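Local coordinates for protein alpha-L-rhamnosidase (Aspergillus terreus, PDB 6GSZ) that probably hydrolyses terminal non-reducing alpha-L-rhamnose residues of alpha-L-rhamnosides and binds calcium ions, at residues N319-A324 against E358-G363; G452-I457 against Y485-F490. All blocks are in the same frame, centred on the assembly; numbering follows the deposited sequence.

In the fold
Following the chain from its N terminus, interaction 1 comes first: 319-324, which carries strand 319-322, is rejoined by 358-363 at the end of strand 351-361, closing a loop of 33 residues that holds strands and no helix. Interaction 2 opens later, between the end of helix 437-453 and the start of helix 488-503, and closes a loop of 27 residues that contains helix 471-484. The two loops follow one another in series and neither encloses nor crosses the other. Interaction 1 joins the end of strand 319-322 to the turn between strands 351-361 and 364-365, at the surface; interaction 2 lies near the chain's centre in the six-hairpin glycosidase domain. Their centres are 32 Å apart.

Interaction 1. Residues N319-A324 against E358-G363; sequences NVFSSA and EVMENG
M360 and F321 reach toward each other tip to tip across this surface contact. From CB, the methionine puts CG beside its backbone N and anti to the carbonyl carbon (chi1 -55°), and further bends at chi2 and chi3 fold the chain. SD comes to 4.0 Å from F321 CZ. It lies in the plane of the ring, 5.3 Å from its centroid, so this is an edge-type Met-aromatic contact. CE ends the chain 3.6 Å from F321 CE2, also at the edge. Y400 touches both side chains, which places the pair against strand 400-404 of the concanavalin-like domain; that strand pairs with 351-361 and 328-332.

Beyond the strand, A324 N donates to G363 O at 2.9 Å in a nearly straight bond (173°), with the donor tilted 24° from the carbonyl plane. S323 CB makes a van der Waals contact with the same oxygen, while S323 OG hydrogen-bonds to E364 OE1 and K327 N. The chemistry implies two separate attachments: dispersion between sulfur, methyl and ring edge, and one directional backbone bond from the loop after strand 319-322 to the turn between strands 351-361 and 364-365.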
loop_
_atom_site.group_PDB
_atom_site.type_symbol
_atom_site.label_atom_id
_atom_site.label_comp_id
_atom_site.label_asym_id
_atom_site.label_seq_id
_atom_site.Cartn_x
_atom_site.Cartn_y
_atom_site.Cartn_z
ATOM N N ASN A 319 5.859 21.171 18.336
ATOM C CA ASN A 319 5.840 22.582 18.654
ATOM C C ASN A 319 4.393 23.083 18.587
ATOM O O ASN A 319 3.567 22.552 17.847
ATOM C CB ASN A 319 6.731 23.379 17.686
ATOM C CG ASN A 319 7.085 24.766 18.177
ATOM O OD1 ASN A 319 7.055 25.023 19.371
ATOM N ND2 ASN A 319 7.360 25.680 17.256
ATOM N N VAL A 320 4.127 24.125 19.371
ATOM C CA VAL A 320 2.923 24.902 19.318
ATOM C C VAL A 320 3.352 26.348 19.093
ATOM O O VAL A 320 4.264 26.827 19.763
ATOM C CB VAL A 320 2.085 24.826 20.604
ATOM C CG1 VAL A 320 0.781 25.599 20.428
ATOM C CG2 VAL A 320 1.853 23.397 21.042
ATOM N N PHE A 321 2.734 27.012 18.113
ATOM C CA PHE A 321 3.171 28.364 17.753
ATOM C C PHE A 321 1.965 29.217 17.364
ATOM O O PHE A 321 0.873 28.703 17.169
ATOM C CB PHE A 321 4.243 28.329 16.660
ATOM C CG PHE A 321 3.795 27.846 15.310
ATOM C CD1 PHE A 321 3.899 26.505 14.983
ATOM C CD2 PHE A 321 3.324 28.733 14.357
ATOM C CE1 PHE A 321 3.488 26.055 13.740
ATOM C CE2 PHE A 321 2.917 28.286 13.109
ATOM C CZ PHE A 321 3.016 26.949 12.793
ATOM N N SER A 322 2.214 30.523 17.261
ATOM C CA SER A 322 1.219 31.464 16.896
ATOM C C SER A 322 1.343 31.786 15.403
ATOM O O SER A 322 2.434 32.038 14.931
ATOM C CB SER A 322 1.371 32.701 17.760
ATOM O OG SER A 322 0.567 33.743 17.260
ATOM N N SER A 323 0.225 31.763 14.671
ATOM C CA SER A 323 0.196 32.147 13.266
ATOM C C SER A 323 0.400 33.658 13.127
ATOM O O SER A 323 0.423 34.370 14.132
ATOM C CB SER A 323 -1.074 31.713 12.587
ATOM O OG SER A 323 -2.135 32.579 12.877
ATOM N N ALA A 324 0.492 34.149 11.880
ATOM C CA ALA A 324 0.679 35.596 11.636
ATOM C C ALA A 324 -0.438 36.403 12.305
ATOM O O ALA A 324 -0.199 37.493 12.808
ATOM C CB ALA A 324 0.753 35.895 10.158
ATOM N N GLU A 358 -1.134 20.328 5.335
ATOM C CA GLU A 358 0.215 19.782 5.066
ATOM C C GLU A 358 1.304 20.820 5.322
ATOM O O GLU A 358 2.422 20.484 5.749
ATOM C CB GLU A 358 0.292 19.310 3.620
ATOM C CG GLU A 358 -0.545 18.097 3.380
ATOM C CD GLU A 358 -0.237 17.497 2.017
ATOM O OE1 GLU A 358 -0.428 18.202 0.985
ATOM O OE2 GLU A 358 0.233 16.350 1.997
ATOM N N VAL A 359 0.982 22.076 5.010
ATOM C CA VAL A 359 1.961 23.163 4.979
ATOM C C VAL A 359 1.309 24.434 5.506
ATOM O O VAL A 359 0.078 24.536 5.643
ATOM C CB VAL A 359 2.504 23.414 3.563
ATOM C CG1 VAL A 359 3.244 22.194 3.031
ATOM C CG2 VAL A 359 1.417 23.873 2.609
ATOM N N MET A 360 2.183 25.400 5.781
ATOM C CA MET A 360 1.822 26.753 6.047
ATOM C C MET A 360 2.055 27.569 4.767
ATOM O O MET A 360 2.928 27.240 3.938
ATOM C CB MET A 360 2.703 27.341 7.155
ATOM C CG MET A 360 2.731 26.579 8.442
ATOM S SD MET A 360 1.158 26.725 9.306
ATOM C CE MET A 360 1.206 28.423 9.899
ATOM N N GLU A 361 1.308 28.651 4.623
ATOM C CA GLU A 361 1.539 29.600 3.555
ATOM C C GLU A 361 1.092 30.987 4.023
ATOM O O GLU A 361 0.006 31.144 4.564
ATOM C CB GLU A 361 0.755 29.191 2.304
ATOM C CG GLU A 361 1.158 29.979 1.075
ATOM C CD GLU A 361 0.342 29.820 -0.199
ATOM O OE1 GLU A 361 -0.873 29.414 -0.132
ATOM O OE2 GLU A 361 0.952 30.093 -1.300
ATOM N N ASN A 362 1.932 32.000 3.795
ATOM C CA ASN A 362 1.535 33.360 4.153
ATOM C C ASN A 362 1.231 33.442 5.657
ATOM O O ASN A 362 0.391 34.252 6.084
ATOM C CB ASN A 362 0.338 33.825 3.302
ATOM C CG ASN A 362 0.701 33.947 1.839
ATOM O OD1 ASN A 362 1.881 34.056 1.504
ATOM N ND2 ASN A 362 -0.284 33.912 0.958
ATOM N N GLY A 363 1.950 32.641 6.460
ATOM C CA GLY A 363 1.891 32.725 7.925
ATOM C C GLY A 363 0.663 32.054 8.537
ATOM O O GLY A 363 0.450 32.192 9.731
#

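Interaction 2. Residues G452-I457 against Y485-F490; sequences GNFFSI and YDTAGF. With CA (calcium ion), chain K; EDO (1,2-ethanediol), chain B.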
loop_
_atom_site.group_PDB
_atom_site.type_symbol
_atom_site.label_atom_id
_atom_site.label_comp_id
_atom_site.label_asym_id
_atom_site.label_seq_id
_atom_site.Cartn_x
_atom_site.Cartn_y
_atom_site.Cartn_z
ATOM N N GLY A 452 1.619 7.005 4.013
ATOM C CA GLY A 452 0.459 7.809 3.939
ATOM C C GLY A 452 -0.562 7.322 2.906
ATOM O O GLY A 452 -1.763 7.631 3.003
ATOM N N ASN A 453 -0.066 6.616 1.890
ATOM C CA ASN A 453 -0.812 6.277 0.707
ATOM C C ASN A 453 -1.029 4.767 0.508
ATOM O O ASN A 453 -1.614 4.371 -0.519
ATOM C CB ASN A 453 -0.151 6.884 -0.509
ATOM C CG ASN A 453 -0.324 8.382 -0.556
ATOM O OD1 ASN A 453 -1.460 8.859 -0.752
ATOM N ND2 ASN A 453 0.758 9.141 -0.365
ATOM N N PHE A 454 -0.670 3.937 1.485
ATOM C CA PHE A 454 -1.079 2.528 1.490
ATOM C C PHE A 454 -2.146 2.411 2.573
ATOM O O PHE A 454 -1.864 2.083 3.708
ATOM C CB PHE A 454 0.136 1.611 1.660
ATOM C CG PHE A 454 0.837 1.266 0.365
ATOM C CD1 PHE A 454 1.432 2.241 -0.431
ATOM C CD2 PHE A 454 0.774 -0.031 -0.114
ATOM C CE1 PHE A 454 2.054 1.893 -1.630
ATOM C CE2 PHE A 454 1.387 -0.356 -1.319
ATOM C CZ PHE A 454 1.959 0.612 -2.083
ATOM N N PHE A 455 -3.341 2.884 2.208
ATOM C CA PHE A 455 -4.450 3.066 3.183
ATOM C C PHE A 455 -5.662 2.331 2.622
ATOM O O PHE A 455 -6.506 2.991 1.988
ATOM C CB PHE A 455 -4.743 4.555 3.351
ATOM C CG PHE A 455 -5.499 4.949 4.599
ATOM C CD1 PHE A 455 -6.880 4.745 4.710
ATOM C CD2 PHE A 455 -4.839 5.499 5.688
ATOM C CE1 PHE A 455 -7.560 5.100 5.852
ATOM C CE2 PHE A 455 -5.541 5.861 6.828
ATOM C CZ PHE A 455 -6.886 5.658 6.916
ATOM N N SER A 456 -5.679 0.996 2.765
ATOM C CA SER A 456 -6.677 0.010 2.196
ATOM C C SER A 456 -6.364 -0.245 0.701
ATOM O O SER A 456 -6.297 -1.391 0.299
ATOM C CB SER A 456 -8.169 0.384 2.474
ATOM O OG SER A 456 -8.982 -0.664 2.085
ATOM N N ILE A 457 -6.241 0.844 -0.073
ATOM C CA ILE A 457 -5.894 0.853 -1.503
ATOM C C ILE A 457 -4.667 1.765 -1.668
ATOM O O ILE A 457 -4.378 2.582 -0.789
ATOM C CB ILE A 457 -7.080 1.339 -2.357
ATOM C CG1 ILE A 457 -7.431 2.794 -2.033
ATOM C CG2 ILE A 457 -8.273 0.420 -2.216
ATOM C CD1 ILE A 457 -8.197 3.497 -3.137
ATOM N N TYR A 485 8.000 -2.428 2.147
ATOM C CA TYR A 485 7.058 -3.218 2.928
ATOM C C TYR A 485 6.643 -4.446 2.124
ATOM O O TYR A 485 6.710 -4.444 0.901
ATOM C CB TYR A 485 5.780 -2.423 3.226
ATOM C CG TYR A 485 5.839 -1.391 4.339
ATOM C CD1 TYR A 485 5.616 -1.764 5.661
ATOM C CD2 TYR A 485 6.128 -0.057 4.092
ATOM C CE1 TYR A 485 5.654 -0.831 6.691
ATOM C CE2 TYR A 485 6.172 0.877 5.111
ATOM C CZ TYR A 485 5.947 0.489 6.422
ATOM O OH TYR A 485 5.987 1.405 7.454
ATOM N N ASP A 486 6.184 -5.484 2.832
ATOM C CA ASP A 486 5.587 -6.655 2.222
ATOM C C ASP A 486 4.158 -6.300 1.781
ATOM O O ASP A 486 3.205 -6.293 2.576
ATOM C CB ASP A 486 5.633 -7.849 3.162
ATOM C CG ASP A 486 5.107 -9.132 2.535
ATOM O OD1 ASP A 486 4.335 -9.063 1.545
ATOM O OD2 ASP A 486 5.597 -10.213 2.986
ATOM N N THR A 487 4.059 -5.910 0.503
ATOM C CA THR A 487 2.824 -5.451 -0.107
ATOM C C THR A 487 2.025 -6.554 -0.789
ATOM O O THR A 487 1.009 -6.250 -1.424
ATOM C CB THR A 487 3.173 -4.457 -1.208
ATOM O OG1 THR A 487 4.083 -5.149 -2.053
ATOM C CG2 THR A 487 3.855 -3.212 -0.665
ATOM N N ALA A 488 2.469 -7.820 -0.674
ATOM C CA ALA A 488 1.916 -8.853 -1.534
ATOM C C ALA A 488 0.389 -9.017 -1.346
ATOM O O ALA A 488 -0.344 -9.037 -2.356
ATOM C CB ALA A 488 2.667 -10.150 -1.326
ATOM N N GLY A 489 -0.047 -9.220 -0.105
ATOM C CA GLY A 489 -1.493 -9.405 0.126
ATOM C C GLY A 489 -2.336 -8.175 -0.183
ATOM O O GLY A 489 -3.432 -8.283 -0.788
ATOM N N PHE A 490 -1.790 -7.021 0.168
ATOM C CA PHE A 490 -2.437 -5.741 -0.127
ATOM C C PHE A 490 -2.689 -5.608 -1.625
ATOM O O PHE A 490 -3.766 -5.248 -2.068
ATOM C CB PHE A 490 -1.556 -4.634 0.429
ATOM C CG PHE A 490 -1.986 -3.222 0.184
ATOM C CD1 PHE A 490 -1.775 -2.616 -1.029
ATOM C CD2 PHE A 490 -2.636 -2.488 1.165
ATOM C CE1 PHE A 490 -2.118 -1.292 -1.266
ATOM C CE2 PHE A 490 -2.951 -1.161 0.930
ATOM C CZ PHE A 490 -2.734 -0.565 -0.285
HETATM CA CA CA K . 5.875 -12.460 2.844
HETATM C C1 EDO B . -5.798 -4.904 1.509
HETATM O O1 EDO B . -6.441 -3.618 1.832
HETATM C C2 EDO B . -5.191 -5.622 2.719
HETATM O O2 EDO B . -3.754 -5.308 2.948
HETATM O O HOH W 1 -5.775 -3.515 -1.266
HETATM O O HOH W 2 4.292 -11.993 1.314
HETATM O O HOH W 3 8.096 -11.612 2.140
HETATM O O HOH W 4 7.449 -13.597 4.282
#
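F454 and F490 form an offset stack at the heart of this buried contact, their centroids 4.8 Å apart and their planes inclined at 30°. The overlap is lopsided: F454 CD2 sits over one face of the F490 ring, displaced toward the rim, and comes to 3.4 Å from F490 CE1. The far end of the F490 ring is packed against backbone, with CZ 3.3 Å from I457 C. T487 extends the apolar patch by setting CG2 3.8 Å from F454 CE2; its OG1 hydrogen-bonds to N482 OD1.

The opposite face of F490 meets water. Water 1 lies over the ring centre, 3.9 Å above the plane, and donates to both S456 O and F490 O, bridging the segments where no direct hydrogen bond joins them. S456 O also accepts from O1 of a 1,2-ethanediol at 2.7 Å, so this carbonyl has two polar partners. The diol's O2 lies at the edge of the F490 ring, near its plane. Probably from the crystallisation liquor, the diol suggests a site that solvent can enter.

At the far end of 485-490, D486 divides its carboxylate between two tasks. OD1 accepts from A488 N at 3.2 Å, capping the start of helix 488-503, and OD2 binds calcium at 2.3 Å; waters 2, 3 and 4 are further ligands of the metal.

Within the helical six-hairpin glycosidase domain, the contact thus joins the end of helix 437-453 to the capped start of helix 488-503. Strand 417-424 lies alongside, with S424 touching F490 and hydrogen-bonding to S456 N through its OG, while F542 of helix 530-542 packs on D486, T487 and A488.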